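Local structure of uncharacterized protein (Pseudomonas aeruginosa PAO1, 6TCB) at the interface of chains A and B. The protein is of unknown function but probably binds calcium, and may pair with a second copy of itself across a two-fold axis. Residues are numbered along the deposited sequence; one frame, centred on the assembly and turned at random. Chains: chain A/B, Uncharacterized protein PA2723.

The interface of chains A and B. Residues chain A 49-53, 67, 71; chain B 38, 48-52, 67.
Antiparallel edge-strand pairing joins the two copies of PA2723, strand 48-53 of chain A lying against strand 48-52 of chain B about a two-fold axis at A:Leu51 and B:Leu51. A:Tyr50 and B:Val52 exchange a reciprocal pair of backbone hydrogen bonds, with A:Tyr50 N 2.9 Å from B:Val52 O. The twin pair includes A:Val52 N to B:Tyr50 O at 3.0 Å, which meets a carbonyl lone pair.

One sheet face is packed tightly with leucine and threonine. The two Leu51 chains lie side by side although their rotamers differ: CG is anti to the carbonyl carbon in A:Leu51 (chi1 -56°) but anti to the backbone N in B:Leu51 (178°). With these rotamers A:Leu51 CD2 lies 3.7 Å from B:Leu51 CD1, and A:Thr49 CG2 also meets B:Leu51. B:Thr49 lies alongside A:Leu53, its OG1 3.4 Å from A:Leu53 CD2. Beyond them A:Leu67 CB lies 3.7 Å from B:Leu67 CB, and A:Arg71, bent at chi3 (54°), lays one guanidinium face, toward its rim, over B:Leu67 CD1. On the other face A:Tyr50 CE2 lies 4.0 Å from B:Tyr50 CE2 where the rings cross obliquely; A:Tyr50 runs alongside B:Val52, whereas B:Tyr50 crosses A:Val52 obliquely.

The margin is looser and watered. Water 1 links A:Val52 O, B:Asn38 ND2 and B:Ser48 O, while B:Ser48 OG holds the B:Asn38 amide by donating to OD1. Water 2 lies in the guanidinium plane at its edge, 2.9 Å from A:Arg71 NH1, and continues to B:Thr49 OG1. The patch joins the two strands, and would extend their sheets into one if this assembly is the biological dimer.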
ATOM      1  N   THR A  49       1.627   1.415  -8.119  1.00  8.85           N
ATOM      2  CA  THR A  49       0.819   1.111  -6.944  1.00  9.01           C
ATOM      3  C   THR A  49       1.712   1.123  -5.711  1.00  8.18           C
ATOM      4  O   THR A  49       2.772   0.489  -5.696  1.00  8.76           O
ATOM      5  CB  THR A  49       0.190  -0.278  -7.094  1.00 11.20           C
ATOM      6  OG1 THR A  49      -0.590  -0.311  -8.293  1.00 13.22           O
ATOM      7  CG2 THR A  49      -0.703  -0.608  -5.906  1.00 13.19           C
ATOM      8  N   TYR A  50       1.278   1.810  -4.668  1.00  8.39           N
ATOM      9  CA  TYR A  50       2.009   1.852  -3.414  1.00  7.29           C
ATOM     10  C   TYR A  50       1.472   0.782  -2.485  1.00  7.88           C
ATOM     11  O   TYR A  50       0.252   0.662  -2.315  1.00  9.39           O
ATOM     12  CB  TYR A  50       1.827   3.215  -2.771  1.00  9.11           C
ATOM     13  CG  TYR A  50       2.437   3.428  -1.410  1.00 10.09           C
ATOM     14  CD1 TYR A  50       3.813   3.426  -1.224  1.00 10.36           C
ATOM     15  CD2 TYR A  50       1.628   3.713  -0.327  1.00 11.21           C
ATOM     16  CE1 TYR A  50       4.358   3.674   0.021  1.00 10.26           C
ATOM     17  CE2 TYR A  50       2.165   3.964   0.922  1.00 11.90           C
ATOM     18  CZ  TYR A  50       3.540   3.962   1.075  1.00 11.12           C
ATOM     19  OH  TYR A  50       4.087   4.227   2.315  1.00 12.65           O
ATOM     20  N   LEU A  51       2.374   0.000  -1.904  1.00  7.37           N
ATOM     21  CA  LEU A  51       2.013  -0.974  -0.892  1.00  7.26           C
ATOM     22  C   LEU A  51       2.872  -0.751   0.347  1.00  8.12           C
ATOM     23  O   LEU A  51       4.045  -0.374   0.251  1.00  9.05           O
ATOM     24  CB  LEU A  51       2.268  -2.421  -1.346  1.00  8.17           C
ATOM     25  CG  LEU A  51       1.615  -2.920  -2.637  1.00  9.62           C
ATOM     26  CD1 LEU A  51       2.110  -4.349  -2.932  1.00 11.51           C
ATOM     27  CD2 LEU A  51       0.123  -2.873  -2.534  1.00 10.21           C
ATOM     28  N   VAL A  52       2.304  -1.002   1.514  1.00  9.05           N
ATOM     29  CA  VAL A  52       3.100  -1.191   2.717  1.00  9.09           C
ATOM     30  C   VAL A  52       2.846  -2.610   3.186  1.00  8.26           C
ATOM     31  O   VAL A  52       1.693  -2.989   3.441  1.00  8.45           O
ATOM     32  CB  VAL A  52       2.791  -0.167   3.815  1.00  8.98           C
ATOM     33  CG1 VAL A  52       3.658  -0.461   5.047  1.00  9.65           C
ATOM     34  CG2 VAL A  52       3.019   1.225   3.297  1.00  9.80           C
ATOM     35  N   LEU A  53       3.911  -3.390   3.269  1.00  8.63           N
ATOM     36  CA  LEU A  53       3.854  -4.807   3.552  1.00  9.49           C
ATOM     37  C   LEU A  53       4.520  -5.110   4.888  1.00 10.88           C
ATOM     38  O   LEU A  53       5.437  -4.408   5.326  1.00 11.49           O
ATOM     39  CB  LEU A  53       4.554  -5.591   2.436  1.00 10.43           C
ATOM     40  CG  LEU A  53       3.860  -5.490   1.085  1.00 11.93           C
ATOM     41  CD1 LEU A  53       4.822  -5.577  -0.090  1.00 13.29           C
ATOM     42  CD2 LEU A  53       2.772  -6.569   0.997  1.00 13.01           C
ATOM     43  N   LEU A  67       1.316  -8.149  -7.891  1.00  9.85           N
ATOM     44  CA  LEU A  67       1.312  -7.651  -6.519  1.00  9.47           C
ATOM     45  C   LEU A  67       1.388  -8.784  -5.510  1.00  9.73           C
ATOM     46  O   LEU A  67       2.006  -8.634  -4.448  1.00  9.39           O
ATOM     47  CB  LEU A  67       0.067  -6.807  -6.261  1.00 10.68           C
ATOM     48  CG  LEU A  67      -0.067  -5.535  -7.085  1.00 13.81           C
ATOM     49  CD1 LEU A  67      -1.344  -4.776  -6.701  1.00 15.61           C
ATOM     50  CD2 LEU A  67       1.111  -4.623  -6.921  1.00 15.25           C
ATOM     51  N   ARG A  71       4.051  -9.203  -2.377  1.00  8.43           N
ATOM     52  CA  ARG A  71       3.724  -9.571  -1.000  1.00  8.61           C
ATOM     53  C   ARG A  71       4.485 -10.815  -0.565  1.00  8.17           C
ATOM     54  O   ARG A  71       5.013 -10.866   0.553  1.00  9.47           O
ATOM     55  CB  ARG A  71       2.211  -9.759  -0.851  1.00  9.66           C
ATOM     56  CG  ARG A  71       1.815 -10.247   0.536  1.00 10.13           C
ATOM     57  CD  ARG A  71       0.313 -10.188   0.798  1.00 10.27           C
ATOM     58  NE  ARG A  71      -0.447 -10.892  -0.230  1.00 10.13           N
ATOM     59  CZ  ARG A  71      -1.775 -10.940  -0.301  1.00 10.47           C
ATOM     60  NH1 ARG A  71      -2.534 -10.327   0.598  1.00 10.91           N
ATOM     61  NH2 ARG A  71      -2.339 -11.599  -1.300  1.00 10.38           N
TER
ATOM     62  N   ASN B  38      -2.985   0.698   9.206  1.00  9.39           N
ATOM     63  CA  ASN B  38      -2.432  -0.576   8.762  1.00  9.38           C
ATOM     64  C   ASN B  38      -1.333  -1.056   9.705  1.00  9.80           C
ATOM     65  O   ASN B  38      -1.246  -2.254  10.017  1.00  9.76           O
ATOM     66  CB  ASN B  38      -1.881  -0.461   7.345  1.00  9.47           C
ATOM     67  CG  ASN B  38      -1.237  -1.733   6.891  1.00 10.23           C
ATOM     68  OD1 ASN B  38      -1.919  -2.718   6.622  1.00 12.39           O
ATOM     69  ND2 ASN B  38       0.090  -1.735   6.816  1.00 10.14           N
ATOM     70  N   SER B  48      -2.122  -7.541   7.518  1.00 11.68           N
ATOM     71  CA  SER B  48      -2.774  -6.642   6.584  1.00 10.67           C
ATOM     72  C   SER B  48      -1.719  -6.009   5.698  1.00  9.25           C
ATOM     73  O   SER B  48      -0.605  -5.727   6.142  1.00 10.38           O
ATOM     74  CB  SER B  48      -3.513  -5.525   7.354  1.00 11.68           C
ATOM     75  OG  SER B  48      -4.075  -4.563   6.491  1.00 11.19           O
ATOM     76  N   THR B  49      -2.091  -5.767   4.451  1.00  8.36           N
ATOM     77  CA  THR B  49      -1.301  -4.993   3.503  1.00  8.79           C
ATOM     78  C   THR B  49      -2.071  -3.724   3.175  1.00  8.82           C
ATOM     79  O   THR B  49      -3.273  -3.777   2.901  1.00  9.35           O
ATOM     80  CB  THR B  49      -1.095  -5.792   2.213  1.00  9.41           C
ATOM     81  OG1 THR B  49      -0.286  -6.936   2.487  1.00  9.83           O
ATOM     82  CG2 THR B  49      -0.417  -4.944   1.141  1.00  9.42           C
ATOM     83  N   TYR B  50      -1.387  -2.589   3.186  1.00  9.09           N
ATOM     84  CA  TYR B  50      -1.975  -1.314   2.793  1.00  8.99           C
ATOM     85  C   TYR B  50      -1.697  -1.073   1.323  1.00  8.85           C
ATOM     86  O   TYR B  50      -0.572  -1.246   0.866  1.00  9.01           O
ATOM     87  CB  TYR B  50      -1.291  -0.215   3.600  1.00  8.60           C
ATOM     88  CG  TYR B  50      -1.771   1.189   3.447  1.00  9.40           C
ATOM     89  CD1 TYR B  50      -3.043   1.559   3.835  1.00 10.12           C
ATOM     90  CD2 TYR B  50      -0.914   2.175   2.969  1.00 10.12           C
ATOM     91  CE1 TYR B  50      -3.463   2.873   3.724  1.00 10.27           C
ATOM     92  CE2 TYR B  50      -1.321   3.479   2.870  1.00 10.16           C
ATOM     93  CZ  TYR B  50      -2.598   3.819   3.236  1.00 10.17           C
ATOM     94  OH  TYR B  50      -3.025   5.113   3.138  1.00 11.50           O
ATOM     95  N   LEU B  51      -2.721  -0.653   0.583  1.00  9.27           N
ATOM     96  CA  LEU B  51      -2.584  -0.419  -0.853  1.00  9.31           C
ATOM     97  C   LEU B  51      -3.175   0.932  -1.228  1.00  9.28           C
ATOM     98  O   LEU B  51      -4.269   1.287  -0.770  1.00 10.98           O
ATOM     99  CB  LEU B  51      -3.268  -1.534  -1.659  1.00 10.57           C
ATOM    100  CG  LEU B  51      -3.271  -1.421  -3.186  1.00 11.02           C
ATOM    101  CD1 LEU B  51      -3.419  -2.836  -3.753  1.00 12.16           C
ATOM    102  CD2 LEU B  51      -4.358  -0.534  -3.778  1.00 11.72           C
ATOM    103  N   VAL B  52      -2.438   1.685  -2.044  1.00  9.63           N
ATOM    104  CA  VAL B  52      -2.872   2.980  -2.551  1.00 10.66           C
ATOM    105  C   VAL B  52      -2.583   3.047  -4.043  1.00 12.09           C
ATOM    106  O   VAL B  52      -1.446   2.819  -4.472  1.00 11.22           O
ATOM    107  CB  VAL B  52      -2.153   4.139  -1.841  1.00 14.16           C
ATOM    108  CG1 VAL B  52      -2.643   5.456  -2.401  1.00 18.15           C
ATOM    109  CG2 VAL B  52      -2.389   4.082  -0.352  1.00 14.34           C
ATOM    110  N   LEU B  67      -4.189  -9.402  -4.102  1.00 12.18           N
ATOM    111  CA  LEU B  67      -3.893  -7.973  -4.187  1.00 11.73           C
ATOM    112  C   LEU B  67      -4.092  -7.439  -5.598  1.00 11.37           C
ATOM    113  O   LEU B  67      -4.408  -6.252  -5.772  1.00 11.74           O
ATOM    114  CB  LEU B  67      -2.461  -7.711  -3.748  1.00 12.12           C
ATOM    115  CG  LEU B  67      -2.207  -7.667  -2.251  1.00 11.99           C
ATOM    116  CD1 LEU B  67      -0.736  -7.811  -1.983  1.00 12.89           C
ATOM    117  CD2 LEU B  67      -2.742  -6.359  -1.666  1.00 11.18           C
TER
HETATM  118  O   HOH W   1       1.518  -4.119   5.920  1.00 10.51           O
HETATM  119  O   HOH W   2      -2.003  -9.013   3.148  1.00 12.05           O